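Local coordinates for Gp39 (Escherichia phage N15, PDB 6ON0), which binds operator DNA as the Cro repressor of phage N15, using a helix-turn-helix to read bases in the major groove, at a contact of chain A with DNA. Sequence-based numbering; all coordinates share one arbitrary frame.

A contact of chain A with DNA. Residues 21-23, 26, 29-30, 40. With nucleotides of chain B.
Gln29 meets the base of DT13 in the major groove, projecting from helix 24-33, the recognition helix of the Cro helix-turn-helix. Its long chain carries the amide to the Hoogsteen edge. There Gln29 NE2 donates to O4 of DT13 at 2.8 Å, with O4 lying almost in the amide plane (3° out of it). The amide also lies against the thymine methyl, with OE1 of Gln29 3.6 Å from C7 of DT13. OE1 also takes up water 1, which binds OP2 of DC12 as well; this second tie should help fix which end of the amide points at the base. Ala26, one helical turn earlier, has a side chain small enough to let the DNA come close: its CA lies 3.9 Å from C7 of DT13, while CB rests against C5' of DC12.

The DC12 phosphate is held from two directions. Trp30 presents the edge of its indole, NE1 donating to OP2 of DC12 at 2.8 Å within the ring plane, a rigid donor directed at the backbone. Arg40, from helix 38-47, whose charge and paired N-H groups suit a phosphate, bends at chi2 and chi3 to bring its guanidinium side-on: NE forms a nearly straight salt-bridging hydrogen bond to OP1 of DC12 at 3.0 Å, whereas NH2 reaches the ester oxygen O5' on a more tilted path. Val22 CG1 lies over the rim of one guanidinium face and probably limits its swing.

Just before the recognition helix, Thr23, which offers a hydroxyl beside its own N-H, grips OP2 of DT13 twice, through its backbone N and through OG1 at 2.7 Å. With chi1 at 64°, the hydroxyl converges with the N-H on that oxygen. Water 2 links Gly21 O to OP1 of the same phosphate; the backbone there has a positive phi (81°), which glycine adopts easily.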
# COMPACT_ATOMS: atom_id res chain seq x y z
N GLY A 21 11.27 1.63 5.24
CA GLY A 21 11.80 0.26 5.17
C GLY A 21 12.50 -0.04 3.86
O GLY A 21 12.32 -1.17 3.32
N VAL A 22 13.21 0.95 3.30
CA VAL A 22 14.02 0.74 2.06
C VAL A 22 15.44 1.27 2.31
O VAL A 22 15.74 1.91 3.33
CB VAL A 22 13.38 1.40 0.83
CG1 VAL A 22 11.97 0.85 0.57
CG2 VAL A 22 13.37 2.90 0.95
N THR A 23 16.30 1.10 1.31
CA THR A 23 17.66 1.65 1.37
C THR A 23 17.61 3.08 0.86
O THR A 23 16.73 3.48 0.12
CB THR A 23 18.67 0.82 0.57
OG1 THR A 23 18.32 0.84 -0.81
CG2 THR A 23 18.73 -0.60 1.09
N ALA A 26 17.01 3.55 -2.99
CA ALA A 26 15.62 3.49 -3.49
C ALA A 26 15.04 4.91 -3.45
O ALA A 26 14.42 5.38 -4.43
CB ALA A 26 14.87 2.54 -2.63
N GLN A 29 16.41 7.09 -6.21
CA GLN A 29 15.74 6.69 -7.49
C GLN A 29 14.39 7.42 -7.61
O GLN A 29 14.08 7.93 -8.68
CB GLN A 29 15.59 5.17 -7.57
CG GLN A 29 16.91 4.46 -7.81
CD GLN A 29 16.82 2.97 -7.54
OE1 GLN A 29 15.76 2.47 -7.12
NE2 GLN A 29 17.95 2.28 -7.67
N TRP A 30 13.58 7.43 -6.55
CA TRP A 30 12.25 8.08 -6.56
C TRP A 30 12.47 9.58 -6.81
O TRP A 30 11.74 10.15 -7.63
CB TRP A 30 11.50 7.84 -5.24
CG TRP A 30 11.34 6.39 -4.90
CD1 TRP A 30 11.45 5.31 -5.74
CD2 TRP A 30 11.08 5.88 -3.59
NE1 TRP A 30 11.29 4.15 -5.02
CE2 TRP A 30 11.07 4.47 -3.70
CE3 TRP A 30 10.87 6.47 -2.33
CZ2 TRP A 30 10.82 3.64 -2.59
CZ3 TRP A 30 10.69 5.66 -1.23
CH2 TRP A 30 10.62 4.27 -1.36
N ARG A 40 4.23 1.24 -3.60
CA ARG A 40 5.11 1.89 -2.59
C ARG A 40 4.37 3.06 -1.96
O ARG A 40 4.43 3.17 -0.71
CB ARG A 40 6.45 2.28 -3.20
CG ARG A 40 7.40 2.90 -2.20
CD ARG A 40 7.83 1.90 -1.14
NE ARG A 40 8.47 0.68 -1.64
CZ ARG A 40 8.85 -0.35 -0.89
NH1 ARG A 40 8.62 -0.34 0.42
NH2 ARG A 40 9.47 -1.36 -1.46
P DC B 12 10.47 0.36 -4.92
OP1 DC B 12 9.08 0.79 -4.58
OP2 DC B 12 11.35 1.36 -5.52
O5' DC B 12 11.16 -0.24 -3.61
C5' DC B 12 12.57 -0.35 -3.54
C4' DC B 12 13.00 -1.80 -3.61
O4' DC B 12 13.02 -2.26 -4.98
C3' DC B 12 14.42 -2.01 -3.08
O3' DC B 12 14.35 -2.27 -1.68
C2' DC B 12 14.93 -3.19 -3.87
C1' DC B 12 14.18 -3.06 -5.21
N1 DC B 12 14.89 -2.50 -6.37
C2 DC B 12 15.85 -3.31 -6.95
O2 DC B 12 16.07 -4.41 -6.43
N3 DC B 12 16.45 -2.91 -8.09
C4 DC B 12 16.13 -1.74 -8.64
N4 DC B 12 16.71 -1.41 -9.80
C5 DC B 12 15.14 -0.89 -8.07
C6 DC B 12 14.57 -1.30 -6.92
P DT B 13 15.56 -1.80 -0.74
OP1 DT B 13 15.12 -2.07 0.66
OP2 DT B 13 15.99 -0.42 -1.14
O5' DT B 13 16.73 -2.74 -1.20
C5' DT B 13 16.70 -4.16 -0.94
C4' DT B 13 17.98 -4.81 -1.42
O4' DT B 13 18.19 -4.54 -2.83
C3' DT B 13 19.23 -4.30 -0.72
O3' DT B 13 20.10 -5.41 -0.51
C2' DT B 13 19.78 -3.28 -1.70
C1' DT B 13 19.44 -3.87 -3.03
N1 DT B 13 19.27 -2.91 -4.13
C2 DT B 13 19.97 -3.09 -5.30
O2 DT B 13 20.77 -3.99 -5.48
N3 DT B 13 19.64 -2.21 -6.31
C4 DT B 13 18.80 -1.11 -6.21
O4 DT B 13 18.62 -0.40 -7.20
C5 DT B 13 18.13 -0.97 -4.95
C7 DT B 13 17.24 0.21 -4.73
C6 DT B 13 18.37 -1.88 -3.99
O HOH W 1 13.17 2.31 -7.46
O HOH W 2 12.70 -3.15 1.20